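PDB 3LFT: uncharacterized protein from Streptococcus pneumoniae, which binds L-tryptophan and is probably the substrate-binding component of an ABC transporter, although its function has not been established. Local coordinates for residues A[120-125]-A[229-234]; A[127-132]-A[279-284]; A[219-224]-A[268-273]. All coordinates share one frame; numbering follows the deposited sequence. Where two conformers were deposited one is given.

In the fold
The three contacts lie on one side of the chain's centre and tie helix 119-129 and helix 221-224 to the C-terminal part of the chain. Interactions 1 and 2 share helix 119-129, their centres about 13 Å apart, and meet at Leu229. Interactions 1 and 3 are closer, about 8 Å between centres, because strands 230-233 and 268-271 are antiparallel neighbours in a small mixed sheet. Interactions 2 and 3, about 15 Å apart, touch where Ile283 packs on Ile271. Along the chain the segments run 120-125, 127-132, 219-224, 229-234, 268-273, 279-284. Together they assemble one lobe of a fold consistent with periplasmic-binding-type proteins, and interaction 3 carries Ala220, which touches the bound tryptophan.

Interaction 1 of 3, residues A[120-125]-A[229-234]; sequences QQQVEL and LASVVI
Gln122, on helix 119-129, sends its side chain to strand 230-233 and makes the hydrogen bond of this contact. Its NE2 donates to Val232 O over 3.0 Å with an N-H...O angle of 156°; the acceptor lies close to the amide plane and the donor in the carbonyl plane. CG sits beside the backbone N (chi1 -71°), and the chain beyond it is extended, which carries the amide out to the strand. Ser231 OG lies 3.4 Å from the same Gln122 NE2. Asn117 OD1 also accepts from NE2, while Trp191 NE1 donates to OE1, so both ends of the amide are engaged and its orientation is fixed.

The rest is van der Waals packing, mostly between apolar groups. Val232 points toward the helix and lies against Gln121 and Gln122: its CB meets Gln122 CG at 3.9 Å, while its CG1 rests on Gln121 CB and its CG2 near Gln121 O. Leu125, one turn further on, applies a single methyl. Its CD2 reaches Ala230 CB at 3.9 Å, touches Val232 CG2 as well, and comes within 3.5 Å of Ser231 O. The axes of 120-125 and 230-233 approach to 7.6 Å and run nearly antiparallel, at 157°, with Ala230 and Val232 facing the helix.

Helix 119-129 thus lies against an outer strand of the mixed sheet. The buried Val232 N has no partner in the model, whereas Val232 O is held by an amide that is itself pinned at both ends, giving a largely apolar interface one directional polar anchor.

Interaction 2 of 3, residues A[127-132]-A[279-284]; sequences KALTPN and LGITIP
A water molecule joins Leu129 O, at the end of helix 119-129, to Thr282 O in the loop that links helices 273-278 and 285-290. It donates to both carbonyls, at 2.7 Å from Leu129 O and a notably short 2.5 Å from Thr282 O, so two acceptors that could not bond each other directly are bridged. Thr282 OG1 is a further close neighbour, 2.9 Å from this water.

Beside the bridge, Leu129 supplies the apolar centre. Its CG stands anti to the backbone N (chi1 -174°), and CD1 meets Ile281 CG2 at 3.8 Å, with Pro284 CD and Ile283 CG1 a little further off. The Leu129 and Ile281 side chains cross at about a right angle. Ile281 uses both branches: CG2 also lies 3.4 Å from Leu129 O, while CD1 reaches Thr130 CG2 at 3.6 Å. At the other end of the contact, Pro284 CG rests 3.7 Å from Ala128 O.

Thr130 is the first residue to leave helical geometry. Its OG1 bonds to Ile126 O in the preceding turn and to Tyr217 OH, leaving CG2 as the branch that meets Ile281. Leu229, just before strand 230-233, backs this cluster.

Within one lobe of what is probably a periplasmic-binding-type fold, the end of helix 119-129 is therefore joined to the 279-284 loop by apolar packing and a shared water, which supplies the polar link between two backbone oxygens.

Interaction 3 of 3, residues A[219-224]-A[268-273]; sequences SATAMV and KSVINK
Val224 and Val270 slide past each other in opposite directions, methyl against methyl, where helix 221-224 packs on strand 268-271. Val224 CG2 meets Val270 CG1 at 4.0 Å, and Val224 CG1 lies equally far from Val270 CG2, so both branches of each valine take part. Val270 CG1 occupies the crowded position between its backbone N and carbonyl carbon (chi1 51°), and the same methyl lies 4.1 Å from Thr221 OG1, one turn earlier on the helix.

Asn272 also slides past Val224 in the opposite direction. Val224 CG1 touches Asn272 CB at 3.8 Å, and beyond this the amide turns to the backbone: Asn272 ND2 donates to Val224 O over 2.9 Å with an N-H...O angle of 162°. The acceptor is in the amide plane, while the donor is tilted 26° from the carbonyl plane. Asn272 is the N-cap of helix 273-278, and its OD1 accepts from Ile275 N, so the two ends of one amide hold different helices.

The helix follows Ala220, its own N-cap and a residue that touches the bound tryptophan. Val233 and Gln293, from the strands on either side of 268-271 in the mixed sheet, pack against Thr221 and Val270.

Chemically, a buried valine pair closes the helix onto the sheet, and a single asparagine both caps helix 273-278 and satisfies a carbonyl of helix 221-224, fastening the helix that follows Ala220 of the tryptophan pocket to both elements.

Interaction 1 of 3, residues A[120-125]-A[229-234]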
# COMPACT_ATOMS: atom_id res chain seq x y z
N GLN A 120 -11.39 -10.38 -0.02
CA GLN A 120 -12.61 -11.06 -0.45
C GLN A 120 -13.09 -10.55 -1.80
O GLN A 120 -13.42 -11.34 -2.70
CB GLN A 120 -13.71 -10.93 0.61
CG GLN A 120 -15.05 -11.55 0.19
CD GLN A 120 -16.13 -11.44 1.25
OE1 GLN A 120 -15.85 -11.26 2.43
NE2 GLN A 120 -17.39 -11.56 0.82
N GLN A 121 -13.12 -9.23 -1.94
CA GLN A 121 -13.55 -8.62 -3.20
C GLN A 121 -12.62 -8.92 -4.35
O GLN A 121 -13.07 -9.09 -5.49
CB GLN A 121 -13.74 -7.11 -3.06
CG GLN A 121 -14.97 -6.67 -2.30
CD GLN A 121 -14.97 -5.17 -2.14
OE1 GLN A 121 -14.50 -4.66 -1.13
NE2 GLN A 121 -15.45 -4.46 -3.16
N GLN A 122 -11.32 -9.01 -4.08
CA GLN A 122 -10.37 -9.38 -5.13
C GLN A 122 -10.61 -10.81 -5.59
O GLN A 122 -10.58 -11.08 -6.79
CB GLN A 122 -8.94 -9.18 -4.65
CG GLN A 122 -8.60 -7.71 -4.51
CD GLN A 122 -7.28 -7.45 -3.83
OE1 GLN A 122 -6.62 -8.37 -3.34
NE2 GLN A 122 -6.89 -6.19 -3.78
N VAL A 123 -10.81 -11.72 -4.63
CA VAL A 123 -11.13 -13.11 -5.00
C VAL A 123 -12.40 -13.16 -5.85
O VAL A 123 -12.43 -13.83 -6.88
CB VAL A 123 -11.20 -14.02 -3.76
CG1 VAL A 123 -11.82 -15.36 -4.11
CG2 VAL A 123 -9.81 -14.22 -3.19
N GLU A 124 -13.43 -12.44 -5.43
CA GLU A 124 -14.69 -12.42 -6.19
C GLU A 124 -14.46 -11.89 -7.61
O GLU A 124 -15.01 -12.43 -8.56
CB GLU A 124 -15.79 -11.63 -5.45
CG GLU A 124 -16.31 -12.35 -4.19
CD GLU A 124 -17.02 -11.46 -3.17
OE1 GLU A 124 -16.88 -10.21 -3.21
OE2 GLU A 124 -17.70 -12.02 -2.29
N LEU A 125 -13.62 -10.87 -7.75
CA LEU A 125 -13.32 -10.31 -9.08
C LEU A 125 -12.58 -11.31 -9.96
O LEU A 125 -12.88 -11.45 -11.15
CB LEU A 125 -12.51 -9.02 -8.94
CG LEU A 125 -12.20 -8.27 -10.25
CD1 LEU A 125 -13.43 -7.83 -11.03
CD2 LEU A 125 -11.31 -7.06 -9.92
N LEU A 229 -4.28 -6.41 -15.14
CA LEU A 229 -5.62 -6.61 -15.65
C LEU A 229 -6.66 -5.84 -14.83
O LEU A 229 -7.46 -5.08 -15.38
CB LEU A 229 -5.95 -8.10 -15.67
CG LEU A 229 -7.42 -8.44 -15.95
CD1 LEU A 229 -7.85 -7.96 -17.33
CD2 LEU A 229 -7.68 -9.94 -15.79
N ALA A 230 -6.65 -6.05 -13.51
CA ALA A 230 -7.70 -5.50 -12.67
C ALA A 230 -7.31 -5.70 -11.22
O ALA A 230 -6.41 -6.47 -10.88
CB ALA A 230 -9.03 -6.22 -12.95
N SER A 231 -7.99 -4.96 -10.35
CA SER A 231 -7.90 -5.17 -8.92
C SER A 231 -9.09 -4.53 -8.21
O SER A 231 -10.01 -4.02 -8.86
CB SER A 231 -6.57 -4.64 -8.35
OG SER A 231 -6.42 -5.06 -7.00
N VAL A 232 -9.06 -4.55 -6.88
CA VAL A 232 -10.00 -3.82 -6.03
C VAL A 232 -9.13 -3.02 -5.07
O VAL A 232 -8.29 -3.61 -4.38
CB VAL A 232 -10.98 -4.74 -5.28
CG1 VAL A 232 -11.98 -3.90 -4.51
CG2 VAL A 232 -11.68 -5.69 -6.27
N VAL A 233 -9.30 -1.70 -5.06
CA VAL A 233 -8.30 -0.82 -4.46
C VAL A 233 -8.93 0.32 -3.69
O VAL A 233 -10.06 0.72 -3.95
CB VAL A 233 -7.35 -0.23 -5.55
CG1 VAL A 233 -6.58 -1.36 -6.24
CG2 VAL A 233 -8.12 0.59 -6.58
N ILE A 234 -8.14 0.83 -2.75
CA ILE A 234 -8.53 2.00 -1.98
C ILE A 234 -8.00 3.25 -2.66
O ILE A 234 -6.95 3.22 -3.32
CB ILE A 234 -7.97 1.90 -0.59
CG1 ILE A 234 -8.61 0.71 0.10
CG2 ILE A 234 -8.24 3.17 0.21
CD1 ILE A 234 -7.74 0.17 1.15

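Interaction 2 of 3, residues A[127-132]-A[279-284]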
# COMPACT_ATOMS: atom_id res chain seq x y z
N LYS A 127 -12.72 -14.59 -9.76
CA LYS A 127 -13.71 -15.61 -10.13
C LYS A 127 -14.65 -15.12 -11.23
O LYS A 127 -15.04 -15.92 -12.10
CB LYS A 127 -14.54 -16.00 -8.91
CG LYS A 127 -13.77 -16.71 -7.82
CD LYS A 127 -13.36 -18.14 -8.18
CE LYS A 127 -14.57 -19.04 -8.32
NZ LYS A 127 -14.12 -20.46 -8.31
N ALA A 128 -15.01 -13.84 -11.21
CA ALA A 128 -15.96 -13.29 -12.18
C ALA A 128 -15.30 -12.97 -13.52
O ALA A 128 -15.87 -13.24 -14.58
CB ALA A 128 -16.62 -12.06 -11.61
N LEU A 129 -14.10 -12.40 -13.46
CA LEU A 129 -13.46 -11.88 -14.65
C LEU A 129 -12.65 -12.92 -15.42
O LEU A 129 -12.60 -12.91 -16.65
CB LEU A 129 -12.59 -10.67 -14.26
CG LEU A 129 -11.92 -9.85 -15.37
CD1 LEU A 129 -12.93 -9.29 -16.35
CD2 LEU A 129 -11.12 -8.73 -14.73
N THR A 130 -12.00 -13.82 -14.68
CA THR A 130 -11.22 -14.90 -15.29
C THR A 130 -11.66 -16.23 -14.68
O THR A 130 -10.96 -16.80 -13.83
CB THR A 130 -9.69 -14.69 -15.14
OG1 THR A 130 -9.37 -14.39 -13.78
CG2 THR A 130 -9.21 -13.55 -16.03
N PRO A 131 -12.83 -16.73 -15.11
CA PRO A 131 -13.33 -17.96 -14.50
C PRO A 131 -12.48 -19.20 -14.79
O PRO A 131 -12.67 -20.22 -14.13
CB PRO A 131 -14.74 -18.11 -15.10
CG PRO A 131 -14.70 -17.30 -16.37
CD PRO A 131 -13.79 -16.15 -16.07
N ASN A 132 -11.56 -19.12 -15.75
CA ASN A 132 -10.67 -20.26 -16.07
C ASN A 132 -9.43 -20.36 -15.17
O ASN A 132 -8.70 -21.36 -15.22
CB ASN A 132 -10.27 -20.24 -17.55
CG ASN A 132 -9.77 -21.60 -18.06
OD1 ASN A 132 -10.23 -22.67 -17.63
ND2 ASN A 132 -8.85 -21.56 -19.02
N LEU A 279 -6.00 -9.92 -23.84
CA LEU A 279 -5.87 -11.28 -23.30
C LEU A 279 -7.02 -12.18 -23.76
O LEU A 279 -7.06 -13.36 -23.39
CB LEU A 279 -5.78 -11.25 -21.77
CG LEU A 279 -4.49 -10.71 -21.14
CD1 LEU A 279 -4.64 -10.63 -19.64
CD2 LEU A 279 -3.30 -11.60 -21.52
N GLY A 280 -7.94 -11.62 -24.53
CA GLY A 280 -9.11 -12.36 -25.00
C GLY A 280 -10.16 -12.58 -23.92
O GLY A 280 -10.97 -13.49 -24.04
N ILE A 281 -10.13 -11.75 -22.88
CA ILE A 281 -11.06 -11.84 -21.77
C ILE A 281 -12.33 -11.06 -22.12
O ILE A 281 -12.28 -10.00 -22.78
CB ILE A 281 -10.39 -11.30 -20.47
CG1 ILE A 281 -9.28 -12.25 -20.02
CG2 ILE A 281 -11.41 -11.15 -19.35
CD1 ILE A 281 -8.36 -11.65 -18.94
N THR A 282 -13.47 -11.62 -21.74
CA THR A 282 -14.72 -10.88 -21.80
C THR A 282 -14.91 -10.21 -20.46
O THR A 282 -14.76 -10.85 -19.41
CB THR A 282 -15.94 -11.79 -22.06
OG1 THR A 282 -16.04 -12.78 -21.03
CG2 THR A 282 -15.84 -12.48 -23.39
N ILE A 283 -15.19 -8.92 -20.47
CA ILE A 283 -15.56 -8.27 -19.23
C ILE A 283 -17.07 -8.39 -19.08
O ILE A 283 -17.81 -7.86 -19.91
CB ILE A 283 -15.12 -6.80 -19.18
CG1 ILE A 283 -13.61 -6.66 -19.40
CG2 ILE A 283 -15.54 -6.18 -17.85
CD1 ILE A 283 -13.14 -5.24 -19.69
N PRO A 284 -17.54 -9.09 -18.02
CA PRO A 284 -18.99 -9.19 -17.85
C PRO A 284 -19.63 -7.82 -17.73
O PRO A 284 -19.02 -6.90 -17.16
CB PRO A 284 -19.14 -9.97 -16.54
CG PRO A 284 -17.88 -10.72 -16.39
CD PRO A 284 -16.80 -9.87 -17.01
O HOH W 1 -14.56 -13.17 -18.52

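Interaction 3 of 3, residues A[219-224]-A[268-273]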
# COMPACT_ATOMS: atom_id res chain seq x y z
N SER A 219 -2.54 -5.07 -6.56
CA SER A 219 -3.36 -4.26 -5.64
C SER A 219 -3.05 -2.78 -5.61
O SER A 219 -2.83 -2.19 -4.54
CB SER A 219 -3.29 -4.87 -4.23
OG SER A 219 -3.71 -6.21 -4.25
N ALA A 220 -3.03 -2.15 -6.79
CA ALA A 220 -2.95 -0.69 -6.89
C ALA A 220 -3.36 -0.23 -8.27
O ALA A 220 -3.00 -0.86 -9.27
CB ALA A 220 -1.53 -0.19 -6.63
N THR A 221 -4.09 0.88 -8.32
CA THR A 221 -4.42 1.54 -9.58
C THR A 221 -3.17 1.78 -10.40
O THR A 221 -3.18 1.54 -11.60
CB THR A 221 -5.18 2.84 -9.33
OG1 THR A 221 -6.41 2.51 -8.67
CG2 THR A 221 -5.48 3.60 -10.62
N ALA A 222 -2.11 2.24 -9.74
CA ALA A 222 -0.88 2.55 -10.44
C ALA A 222 -0.24 1.34 -11.13
O ALA A 222 0.44 1.51 -12.13
CB ALA A 222 0.11 3.20 -9.49
N MSE A 223 -0.46 0.15 -10.57
CA MSE A 223 0.01 -1.08 -11.20
C MSE A 223 -0.93 -1.53 -12.31
O MSE A 223 -0.48 -1.88 -13.39
CB MSE A 223 0.20 -2.19 -10.16
CG MSE A 223 1.37 -1.92 -9.19
SE MSE A 223 1.84 -3.43 -8.06
CE MSE A 223 0.77 -3.09 -6.48
N VAL A 224 -2.24 -1.48 -12.07
CA VAL A 224 -3.18 -1.83 -13.12
C VAL A 224 -2.98 -0.93 -14.32
O VAL A 224 -3.04 -1.41 -15.46
CB VAL A 224 -4.65 -1.79 -12.61
CG1 VAL A 224 -5.65 -2.01 -13.77
CG2 VAL A 224 -4.88 -2.89 -11.55
N LYS A 268 -12.93 -0.07 -4.45
CA LYS A 268 -13.72 -0.22 -5.66
C LYS A 268 -12.84 -0.86 -6.70
O LYS A 268 -11.61 -0.81 -6.61
CB LYS A 268 -14.18 1.14 -6.20
CG LYS A 268 -15.16 1.89 -5.32
CD LYS A 268 -15.71 3.15 -6.02
CE LYS A 268 -16.66 3.91 -5.11
NZ LYS A 268 -16.88 5.32 -5.56
N SER A 269 -13.46 -1.53 -7.66
CA SER A 269 -12.66 -2.19 -8.68
C SER A 269 -11.99 -1.18 -9.62
O SER A 269 -12.46 -0.03 -9.80
CB SER A 269 -13.50 -3.17 -9.48
OG SER A 269 -14.46 -2.44 -10.21
N VAL A 270 -10.91 -1.63 -10.23
CA VAL A 270 -10.25 -0.93 -11.33
C VAL A 270 -9.96 -1.96 -12.40
O VAL A 270 -9.44 -3.03 -12.11
CB VAL A 270 -8.99 -0.15 -10.85
CG1 VAL A 270 -8.05 -1.04 -10.04
CG2 VAL A 270 -8.27 0.52 -12.02
N ILE A 271 -10.35 -1.65 -13.63
CA ILE A 271 -10.28 -2.60 -14.73
C ILE A 271 -9.54 -1.98 -15.90
O ILE A 271 -9.87 -0.87 -16.33
CB ILE A 271 -11.68 -3.04 -15.19
CG1 ILE A 271 -12.49 -3.57 -14.01
CG2 ILE A 271 -11.59 -4.08 -16.34
CD1 ILE A 271 -13.90 -3.92 -14.34
N ASN A 272 -8.54 -2.70 -16.41
CA ASN A 272 -7.81 -2.25 -17.59
C ASN A 272 -8.42 -2.94 -18.79
O ASN A 272 -8.16 -4.10 -19.08
CB ASN A 272 -6.32 -2.57 -17.46
CG ASN A 272 -5.49 -1.89 -18.49
OD1 ASN A 272 -5.87 -1.80 -19.67
ND2 ASN A 272 -4.30 -1.46 -18.09
N LYS A 273 -9.27 -2.18 -19.48
CA LYS A 273 -10.10 -2.71 -20.55
C LYS A 273 -9.27 -3.25 -21.69
O LYS A 273 -9.55 -4.35 -22.20
CB LYS A 273 -11.10 -1.65 -21.04
CG LYS A 273 -12.00 -2.14 -22.16
CD LYS A 273 -13.05 -1.10 -22.49
CE LYS A 273 -14.34 -1.44 -21.79
NZ LYS A 273 -15.51 -0.89 -22.54